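Local atomic coordinates of alpha-glucosidase (Bacteroides thetaiotaomicron, PDB entry 5XFM), a protein that hydrolyses glycosidic bonds as a bifunctional beta-L-arabinopyranosidase and alpha-galactosidase of glycoside hydrolase family 97. Residues Thr80-Lys88 against Glu442-Gly450; Asp291-Trp299 against Phe546-Trp554. The protein carries 1 engineered substitution. All blocks are in the same frame, centred on the assembly; numbering follows the deposited sequence.

In the fold
Contact 1 joins the N-terminal beta domain to the TIM barrel of the glycoside hydrolase 97 domain. Contact 2 joins barrel strand 295-299 to the chain that leaves helix 541-549 for the C-terminal domain. The two centres are about 17 Å apart. Both reach the same parallel barrel sheet, through strands 448-451 and 295-299, and their segments alternate along the chain. They also touch directly. Arg-86 CD packs 3.5 Å from Phe-294 CZ, and Asn-447 CB lies 3.5 Å from Tyr-292 CE2. In contact 1 the side chain of Tyr-448 is about 14 Å from the bound calcium ion. Glu-174, Glu-452 and Glu-458 hold this metal. Glu-452 directly follows strand 448-451, and Glu-458 opens helix 458-462.

Contact 1: residues Thr80-Lys88 against Glu442-Gly450; sequences TVYQQTRIK and ERMYPNYVG
Arg-86 extends from the N-terminal beta domain into the type I turn Tyr-445 to Tyr-448, which leads into strand 448-451 of the TIM barrel. Arg-86 NH1 donates to Tyr-445 O at 2.9 Å and to Tyr-448 O at 3.0 Å, both close to the guanidinium plane. The second bond is nearly straight (164°) and uses a lone pair. Tyr-445 O also accepts from Tyr-448 N on the opposite face of its carbonyl plane. Glu-442 CB lies above the rim of one guanidinium face and Pro-446 O above that of the opposite face, not hydrogen-bonded. Thr-85 OG1 accepts from Arg-86 NE in plane at 2.9 Å, which helps fix the rotation. A water links Arg-86 NH2 to Arg-443 O. With an alanine in place of Arg-86, Tyr-448 O would probably lose this donor and a gap would open beside the turn.

Tyr-82 CD1 lies over the rim of one face of the Arg-443 guanidinium, ring and guanidinium planes 38° apart. Arg-443 NH1 donates to Gln-84 OE1 at 2.9 Å, with amide and guanidinium almost perpendicular (89°), and weakly to Gln-83 O. A bend at chi2 sets the Gln-84 amide across Arg-443, and Gln-84 NE2 donates to Thr-85 O at 3.1 Å.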
loop_
_atom_site.group_PDB
_atom_site.type_symbol
_atom_site.label_atom_id
_atom_site.label_comp_id
_atom_site.label_asym_id
_atom_site.label_seq_id
_atom_site.Cartn_x
_atom_site.Cartn_y
_atom_site.Cartn_z
ATOM N N THR A 80 -2.898 11.913 -21.224
ATOM C CA THR A 80 -3.398 10.598 -21.596
ATOM C C THR A 80 -4.508 10.158 -20.654
ATOM O O THR A 80 -4.692 10.738 -19.593
ATOM C CB THR A 80 -2.276 9.538 -21.582
ATOM O OG1 THR A 80 -1.515 9.662 -20.378
ATOM C CG2 THR A 80 -1.349 9.716 -22.770
ATOM N N VAL A 81 -5.257 9.141 -21.060
ATOM C CA VAL A 81 -6.291 8.554 -20.220
ATOM C C VAL A 81 -5.993 7.076 -20.055
ATOM O O VAL A 81 -5.633 6.400 -21.017
ATOM C CB VAL A 81 -7.707 8.751 -20.819
ATOM C CG1 VAL A 81 -8.763 8.038 -19.984
ATOM C CG2 VAL A 81 -8.025 10.225 -20.942
ATOM N N TYR A 82 -6.108 6.573 -18.832
ATOM C CA TYR A 82 -5.941 5.144 -18.633
ATOM C C TYR A 82 -6.963 4.570 -17.656
ATOM O O TYR A 82 -7.487 5.272 -16.786
ATOM C CB TYR A 82 -4.508 4.823 -18.174
ATOM C CG TYR A 82 -4.111 5.255 -16.773
ATOM C CD1 TYR A 82 -4.402 4.460 -15.665
ATOM C CD2 TYR A 82 -3.391 6.424 -16.564
ATOM C CE1 TYR A 82 -4.017 4.838 -14.384
ATOM C CE2 TYR A 82 -2.996 6.810 -15.289
ATOM C CZ TYR A 82 -3.312 6.014 -14.203
ATOM O OH TYR A 82 -2.921 6.393 -12.936
ATOM N N GLN A 83 -7.275 3.295 -17.841
ATOM C CA GLN A 83 -8.188 2.596 -16.949
ATOM C C GLN A 83 -7.393 1.662 -16.049
ATOM O O GLN A 83 -6.432 1.028 -16.494
ATOM C CB GLN A 83 -9.256 1.811 -17.719
ATOM C CG GLN A 83 -10.171 2.641 -18.630
ATOM C CD GLN A 83 -9.453 3.225 -19.834
ATOM O OE1 GLN A 83 -8.788 2.503 -20.580
ATOM N NE2 GLN A 83 -9.594 4.533 -20.038
ATOM N N GLN A 84 -7.758 1.613 -14.771
ATOM C CA GLN A 84 -7.061 0.751 -13.829
ATOM C C GLN A 84 -8.015 0.206 -12.777
ATOM O O GLN A 84 -8.661 0.975 -12.062
ATOM C CB GLN A 84 -5.922 1.516 -13.151
ATOM C CG GLN A 84 -5.042 0.670 -12.254
ATOM C CD GLN A 84 -4.357 -0.468 -13.001
ATOM O OE1 GLN A 84 -3.773 -0.265 -14.063
ATOM N NE2 GLN A 84 -4.424 -1.671 -12.440
ATOM N N THR A 85 -8.097 -1.118 -12.677
ATOM C CA THR A 85 -8.878 -1.751 -11.624
ATOM C C THR A 85 -8.011 -1.937 -10.388
ATOM O O THR A 85 -6.790 -1.781 -10.458
ATOM C CB THR A 85 -9.425 -3.117 -12.054
ATOM O OG1 THR A 85 -8.333 -4.008 -12.310
ATOM C CG2 THR A 85 -10.280 -2.982 -13.299
ATOM N N ARG A 86 -8.649 -2.281 -9.270
ATOM C CA ARG A 86 -7.963 -2.637 -8.020
ATOM C C ARG A 86 -7.251 -1.472 -7.321
ATOM O O ARG A 86 -6.348 -1.697 -6.509
ATOM C CB ARG A 86 -6.948 -3.757 -8.275
ATOM C CG ARG A 86 -7.552 -5.057 -8.778
ATOM C CD ARG A 86 -6.496 -5.895 -9.495
ATOM N NE ARG A 86 -6.223 -5.374 -10.835
ATOM C CZ ARG A 86 -5.039 -5.426 -11.439
ATOM N NH1 ARG A 86 -3.999 -5.975 -10.832
ATOM N NH2 ARG A 86 -4.893 -4.919 -12.654
ATOM N N ILE A 87 -7.619 -0.236 -7.653
ATOM C CA ILE A 87 -7.087 0.929 -6.943
ATOM C C ILE A 87 -8.241 1.852 -6.543
ATOM O O ILE A 87 -9.406 1.501 -6.733
ATOM C CB ILE A 87 -6.051 1.719 -7.785
ATOM C CG1 ILE A 87 -6.697 2.346 -9.013
ATOM C CG2 ILE A 87 -4.883 0.833 -8.192
ATOM C CD1 ILE A 87 -5.846 3.428 -9.661
ATOM N N LYS A 88 -7.911 3.022 -5.996
ATOM C CA LYS A 88 -8.904 3.943 -5.425
ATOM C C LYS A 88 -9.833 4.612 -6.452
ATOM O O LYS A 88 -10.854 5.194 -6.080
ATOM C CB LYS A 88 -8.196 5.032 -4.618
ATOM C CG LYS A 88 -7.370 5.979 -5.467
ATOM C CD LYS A 88 -6.591 6.986 -4.628
ATOM C CE LYS A 88 -5.328 6.375 -4.027
ATOM N NZ LYS A 88 -4.431 7.418 -3.433
ATOM N N GLU A 442 -0.420 -3.020 -8.977
ATOM C CA GLU A 442 -1.730 -3.300 -9.578
ATOM C C GLU A 442 -1.707 -3.086 -11.095
ATOM O O GLU A 442 -2.260 -3.885 -11.859
ATOM C CB GLU A 442 -2.823 -2.410 -8.965
ATOM C CG GLU A 442 -3.180 -2.690 -7.499
ATOM C CD GLU A 442 -2.388 -1.841 -6.519
ATOM O OE1 GLU A 442 -1.325 -1.312 -6.915
ATOM O OE2 GLU A 442 -2.837 -1.690 -5.358
ATOM N N ARG A 443 -1.058 -2.010 -11.528
ATOM C CA ARG A 443 -0.956 -1.719 -12.945
ATOM C C ARG A 443 0.106 -2.596 -13.586
ATOM O O ARG A 443 -0.095 -3.117 -14.680
ATOM C CB ARG A 443 -0.634 -0.244 -13.184
ATOM C CG ARG A 443 -0.682 0.145 -14.650
ATOM C CD ARG A 443 -1.103 1.588 -14.819
ATOM N NE ARG A 443 -1.149 1.968 -16.229
ATOM C CZ ARG A 443 -2.207 1.762 -17.010
ATOM N NH1 ARG A 443 -3.291 1.169 -16.515
ATOM N NH2 ARG A 443 -2.183 2.139 -18.285
ATOM N N MET A 444 1.243 -2.749 -12.915
ATOM C CA MET A 444 2.321 -3.552 -13.472
ATOM C C MET A 444 1.931 -5.025 -13.666
ATOM O O MET A 444 2.347 -5.644 -14.648
ATOM C CB MET A 444 3.565 -3.435 -12.598
ATOM C CG MET A 444 4.159 -2.042 -12.617
ATOM S SD MET A 444 5.187 -1.639 -11.202
ATOM C CE MET A 444 6.631 -2.649 -11.518
ATOM N N TYR A 445 1.118 -5.568 -12.752
ATOM C CA TYR A 445 0.731 -6.990 -12.779
ATOM C C TYR A 445 -0.787 -7.217 -12.728
ATOM O O TYR A 445 -1.407 -7.041 -11.679
ATOM C CB TYR A 445 1.382 -7.732 -11.611
ATOM C CG TYR A 445 2.874 -7.515 -11.499
ATOM C CD1 TYR A 445 3.763 -8.230 -12.292
ATOM C CD2 TYR A 445 3.391 -6.578 -10.609
ATOM C CE1 TYR A 445 5.127 -8.029 -12.191
ATOM C CE2 TYR A 445 4.742 -6.371 -10.503
ATOM C CZ TYR A 445 5.608 -7.095 -11.293
ATOM O OH TYR A 445 6.964 -6.881 -11.182
ATOM N N PRO A 446 -1.375 -7.664 -13.850
ATOM C CA PRO A 446 -2.827 -7.857 -14.012
ATOM C C PRO A 446 -3.462 -8.769 -12.963
ATOM O O PRO A 446 -4.646 -8.602 -12.666
ATOM C CB PRO A 446 -2.945 -8.498 -15.400
ATOM C CG PRO A 446 -1.708 -8.081 -16.124
ATOM C CD PRO A 446 -0.630 -7.982 -15.081
ATOM N N ASN A 447 -2.701 -9.715 -12.419
ATOM C CA ASN A 447 -3.256 -10.675 -11.459
ATOM C C ASN A 447 -2.871 -10.385 -10.007
ATOM O O ASN A 447 -3.166 -11.165 -9.107
ATOM C CB ASN A 447 -2.841 -12.103 -11.836
ATOM C CG ASN A 447 -1.334 -12.266 -11.965
ATOM O OD1 ASN A 447 -0.637 -11.389 -12.487
ATOM N ND2 ASN A 447 -0.830 -13.399 -11.509
ATOM N N TYR A 448 -2.236 -9.242 -9.782
ATOM C CA TYR A 448 -1.908 -8.820 -8.430
ATOM C C TYR A 448 -3.161 -8.329 -7.710
ATOM O O TYR A 448 -3.863 -7.461 -8.208
ATOM C CB TYR A 448 -0.836 -7.727 -8.452
ATOM C CG TYR A 448 -0.662 -7.055 -7.116
ATOM C CD1 TYR A 448 -0.020 -7.704 -6.066
ATOM C CD2 TYR A 448 -1.154 -5.777 -6.897
ATOM C CE1 TYR A 448 0.131 -7.100 -4.835
ATOM C CE2 TYR A 448 -1.008 -5.163 -5.671
ATOM C CZ TYR A 448 -0.364 -5.825 -4.645
ATOM O OH TYR A 448 -0.226 -5.207 -3.426
ATOM N N VAL A 449 -3.466 -8.905 -6.550
ATOM C CA VAL A 449 -4.674 -8.496 -5.834
ATOM C C VAL A 449 -4.437 -8.103 -4.367
ATOM O O VAL A 449 -5.307 -8.299 -3.516
ATOM C CB VAL A 449 -5.755 -9.590 -5.896
ATOM C CG1 VAL A 449 -6.221 -9.784 -7.344
ATOM C CG2 VAL A 449 -5.249 -10.897 -5.296
ATOM N N GLY A 450 -3.267 -7.538 -4.073
ATOM C CA GLY A 450 -3.043 -6.950 -2.768
ATOM C C GLY A 450 -1.851 -7.458 -1.985
ATOM O O GLY A 450 -1.314 -8.530 -2.265
HETATM O O HOH W 1 -2.925 -4.210 -14.859
#

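Contact 2: residues Asp291-Trp299 against Phe546-Trp554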
loop_
_atom_site.group_PDB
_atom_site.type_symbol
_atom_site.label_atom_id
_atom_site.label_comp_id
_atom_site.label_asym_id
_atom_site.label_seq_id
_atom_site.Cartn_x
_atom_site.Cartn_y
_atom_site.Cartn_z
ATOM N N ASP A 291 -10.081 -13.235 -16.888
ATOM C CA ASP A 291 -10.974 -12.219 -16.354
ATOM C C ASP A 291 -11.086 -12.445 -14.848
ATOM O O ASP A 291 -11.960 -13.179 -14.381
ATOM C CB ASP A 291 -12.346 -12.302 -17.032
ATOM C CG ASP A 291 -13.297 -11.201 -16.591
ATOM O OD1 ASP A 291 -12.845 -10.211 -15.975
ATOM O OD2 ASP A 291 -14.509 -11.327 -16.873
ATOM N N TYR A 292 -10.181 -11.830 -14.093
ATOM C CA TYR A 292 -10.063 -12.122 -12.667
ATOM C C TYR A 292 -11.204 -11.484 -11.896
ATOM O O TYR A 292 -11.491 -10.296 -12.046
ATOM C CB TYR A 292 -8.716 -11.649 -12.125
ATOM C CG TYR A 292 -7.547 -12.450 -12.654
ATOM C CD1 TYR A 292 -7.370 -13.781 -12.299
ATOM C CD2 TYR A 292 -6.634 -11.880 -13.520
ATOM C CE1 TYR A 292 -6.307 -14.515 -12.786
ATOM C CE2 TYR A 292 -5.571 -12.605 -14.014
ATOM C CZ TYR A 292 -5.410 -13.917 -13.645
ATOM O OH TYR A 292 -4.341 -14.629 -14.141
ATOM N N ARG A 293 -11.861 -12.298 -11.081
ATOM C CA ARG A 293 -13.033 -11.871 -10.338
ATOM C C ARG A 293 -12.660 -11.509 -8.903
ATOM O O ARG A 293 -12.087 -12.318 -8.176
ATOM C CB ARG A 293 -14.096 -12.973 -10.368
ATOM C CG ARG A 293 -15.394 -12.640 -9.650
ATOM C CD ARG A 293 -16.302 -13.867 -9.598
ATOM N NE ARG A 293 -17.576 -13.602 -8.934
ATOM C CZ ARG A 293 -18.516 -14.521 -8.739
ATOM N NH1 ARG A 293 -18.329 -15.763 -9.164
ATOM N NH2 ARG A 293 -19.649 -14.197 -8.130
ATOM N N PHE A 294 -12.954 -10.274 -8.507
ATOM C CA PHE A 294 -12.609 -9.830 -7.167
ATOM C C PHE A 294 -13.812 -9.953 -6.238
ATOM O O PHE A 294 -14.920 -10.261 -6.682
ATOM C CB PHE A 294 -12.098 -8.386 -7.198
ATOM C CG PHE A 294 -11.159 -8.110 -8.336
ATOM C CD1 PHE A 294 -10.011 -8.869 -8.507
ATOM C CD2 PHE A 294 -11.418 -7.084 -9.229
ATOM C CE1 PHE A 294 -9.148 -8.619 -9.559
ATOM C CE2 PHE A 294 -10.553 -6.823 -10.277
ATOM C CZ PHE A 294 -9.416 -7.592 -10.440
ATOM N N GLY A 295 -13.592 -9.718 -4.949
ATOM C CA GLY A 295 -14.680 -9.769 -3.992
ATOM C C GLY A 295 -14.301 -10.033 -2.550
ATOM O O GLY A 295 -13.311 -9.508 -2.038
ATOM N N ARG A 296 -15.066 -10.914 -1.918
ATOM C CA ARG A 296 -15.050 -11.071 -0.471
ATOM C C ARG A 296 -14.739 -12.505 -0.099
ATOM O O ARG A 296 -15.167 -13.442 -0.778
ATOM C CB ARG A 296 -16.397 -10.674 0.137
ATOM C CG ARG A 296 -16.733 -9.198 0.101
ATOM C CD ARG A 296 -17.321 -8.798 -1.239
ATOM N NE ARG A 296 -18.431 -9.661 -1.630
ATOM C CZ ARG A 296 -19.697 -9.464 -1.279
ATOM N NH1 ARG A 296 -20.028 -8.430 -0.515
ATOM N NH2 ARG A 296 -20.636 -10.306 -1.691
ATOM N N GLY A 297 -13.972 -12.674 0.970
ATOM C CA GLY A 297 -13.632 -13.997 1.447
ATOM C C GLY A 297 -13.927 -14.183 2.919
ATOM O O GLY A 297 -13.966 -13.222 3.688
ATOM N N THR A 298 -14.190 -15.426 3.305
ATOM C CA THR A 298 -14.207 -15.785 4.713
ATOM C C THR A 298 -12.856 -16.395 5.067
ATOM O O THR A 298 -12.169 -16.957 4.212
ATOM C CB THR A 298 -15.347 -16.754 5.056
ATOM O OG1 THR A 298 -15.259 -17.910 4.218
ATOM C CG2 THR A 298 -16.692 -16.078 4.840
ATOM N N TRP A 299 -12.488 -16.307 6.335
ATOM C CA TRP A 299 -11.111 -16.538 6.724
ATOM C C TRP A 299 -11.076 -17.057 8.150
ATOM O O TRP A 299 -11.229 -16.283 9.096
ATOM C CB TRP A 299 -10.316 -15.234 6.586
ATOM C CG TRP A 299 -8.855 -15.329 6.893
ATOM C CD1 TRP A 299 -8.056 -16.432 6.776
ATOM C CD2 TRP A 299 -8.007 -14.263 7.338
ATOM N NE1 TRP A 299 -6.763 -16.119 7.135
ATOM C CE2 TRP A 299 -6.708 -14.795 7.485
ATOM C CE3 TRP A 299 -8.223 -12.912 7.636
ATOM C CZ2 TRP A 299 -5.625 -14.019 7.908
ATOM C CZ3 TRP A 299 -7.150 -12.146 8.068
ATOM C CH2 TRP A 299 -5.866 -12.700 8.194
ATOM N N PHE A 546 -25.282 -5.244 6.233
ATOM C CA PHE A 546 -24.359 -4.378 5.513
ATOM C C PHE A 546 -23.229 -5.196 4.888
ATOM O O PHE A 546 -22.925 -5.043 3.699
ATOM C CB PHE A 546 -23.752 -3.315 6.424
ATOM C CG PHE A 546 -22.618 -2.552 5.780
ATOM C CD1 PHE A 546 -22.878 -1.478 4.944
ATOM C CD2 PHE A 546 -21.302 -2.932 5.975
ATOM C CE1 PHE A 546 -21.848 -0.787 4.338
ATOM C CE2 PHE A 546 -20.267 -2.246 5.367
ATOM C CZ PHE A 546 -20.539 -1.173 4.553
ATOM N N MET A 547 -22.613 -6.063 5.693
ATOM C CA MET A 547 -21.458 -6.835 5.235
ATOM C C MET A 547 -21.828 -7.725 4.054
ATOM O O MET A 547 -20.972 -8.085 3.248
ATOM C CB MET A 547 -20.869 -7.667 6.372
ATOM C CG MET A 547 -20.159 -6.821 7.412
ATOM S SD MET A 547 -18.916 -5.754 6.662
ATOM C CE MET A 547 -17.752 -6.958 6.033
ATOM N N LYS A 548 -23.103 -8.085 3.960
ATOM C CA LYS A 548 -23.576 -8.823 2.796
ATOM C C LYS A 548 -23.517 -7.999 1.495
ATOM O O LYS A 548 -23.417 -8.566 0.406
ATOM C CB LYS A 548 -24.996 -9.332 3.036
ATOM C CG LYS A 548 -25.043 -10.640 3.816
ATOM C CD LYS A 548 -26.410 -10.870 4.440
ATOM C CE LYS A 548 -26.702 -12.359 4.603
ATOM N NZ LYS A 548 -26.858 -12.764 6.028
ATOM N N ARG A 549 -23.578 -6.673 1.600
ATOM C CA ARG A 549 -23.613 -5.815 0.410
ATOM C C ARG A 549 -22.329 -5.033 0.171
ATOM O O ARG A 549 -22.251 -4.250 -0.777
ATOM C CB ARG A 549 -24.773 -4.820 0.496
ATOM C CG ARG A 549 -26.133 -5.446 0.748
ATOM C CD ARG A 549 -27.257 -4.436 0.556
ATOM N NE ARG A 549 -28.209 -4.467 1.664
ATOM C CZ ARG A 549 -28.526 -3.412 2.414
ATOM N NH1 ARG A 549 -27.976 -2.226 2.172
ATOM N NH2 ARG A 549 -29.399 -3.541 3.407
ATOM N N VAL A 550 -21.325 -5.237 1.019
ATOM C CA VAL A 550 -20.089 -4.460 0.921
ATOM C C VAL A 550 -19.341 -4.654 -0.411
ATOM O O VAL A 550 -19.152 -5.778 -0.885
ATOM C CB VAL A 550 -19.139 -4.786 2.121
ATOM C CG1 VAL A 550 -18.586 -6.200 2.037
ATOM C CG2 VAL A 550 -18.017 -3.763 2.219
ATOM N N PRO A 551 -18.937 -3.539 -1.037
ATOM C CA PRO A 551 -18.091 -3.602 -2.232
ATOM C C PRO A 551 -16.615 -3.655 -1.854
ATOM O O PRO A 551 -16.270 -3.325 -0.717
ATOM C CB PRO A 551 -18.430 -2.308 -2.981
ATOM C CG PRO A 551 -19.123 -1.411 -1.976
ATOM C CD PRO A 551 -19.314 -2.160 -0.690
ATOM N N THR A 552 -15.764 -4.102 -2.773
ATOM C CA THR A 552 -14.323 -4.115 -2.523
ATOM C C THR A 552 -13.573 -3.362 -3.629
ATOM O O THR A 552 -12.359 -3.209 -3.566
ATOM C CB THR A 552 -13.756 -5.554 -2.402
ATOM O OG1 THR A 552 -13.769 -6.205 -3.677
ATOM C CG2 THR A 552 -14.554 -6.374 -1.400
ATOM N N THR A 553 -14.301 -2.913 -4.649
ATOM C CA THR A 553 -13.702 -2.196 -5.779
ATOM C C THR A 553 -14.390 -0.848 -5.975
ATOM O O THR A 553 -15.557 -0.684 -5.621
ATOM C CB THR A 553 -13.803 -3.003 -7.084
ATOM O OG1 THR A 553 -15.181 -3.256 -7.379
ATOM C CG2 THR A 553 -13.063 -4.331 -6.948
ATOM N N TRP A 554 -13.681 0.114 -6.559
ATOM C CA TRP A 554 -14.202 1.472 -6.600
ATOM C C TRP A 554 -13.988 2.176 -7.932
ATOM O O TRP A 554 -13.044 1.884 -8.661
ATOM C CB TRP A 554 -13.563 2.294 -5.481
ATOM C CG TRP A 554 -13.597 1.594 -4.155
ATOM C CD1 TRP A 554 -12.560 0.952 -3.543
ATOM C CD2 TRP A 554 -14.725 1.455 -3.284
ATOM N NE1 TRP A 554 -12.969 0.430 -2.342
ATOM C CE2 TRP A 554 -14.293 0.725 -2.157
ATOM C CE3 TRP A 554 -16.056 1.882 -3.343
ATOM C CZ2 TRP A 554 -15.146 0.407 -1.099
ATOM C CZ3 TRP A 554 -16.902 1.569 -2.285
ATOM C CH2 TRP A 554 -16.441 0.840 -1.179
#
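Phe-294 meets Thr-553 at about a right angle: Phe-294 CD2 touches methyl CG2 of Thr-553 at 3.9 Å. The carbonyl O of Tyr-292 sits over the centre of one ring face. Next, Gly-295 turns its backbone to Thr-552. Gly-295 O is 3.4 Å from Thr-552 CG2, while the hydroxyl OG1 of that threonine bonds to Pro-525 O. Gly-295 has backbone angles at which a side chain would collide with the preceding carbonyl. This part of the chain belongs to the first strand of the TIM barrel, 295-299, whose backbone pairs with Tyr-328 on one neighbouring strand and Gln-527 on the other.

Arg-296 carries most of the contact. Its CG stands anti to the carbonyl carbon (chi1 -70°), and the chain then bends at both chi2 and chi3. The bends lay its carbons along Val-550 and Thr-552: Arg-296 CG is 4.0 Å from Val-550 CG1, and Arg-296 CD is 3.7 Å from Thr-552 CG2. The Arg-296 and Val-550 side chains run antiparallel alongside each other. Arg-296 NE forms a salt bridge with Glu-327, and NH2 bonds weakly to Gly-325 O. Lys-548 O approaches the guanidinium rim almost in plane, 3.5 Å from Arg-296 NH1. Arg-296 NH1 also gives a weak, bent hydrogen bond (123°) to Val-550 O at 2.8 Å.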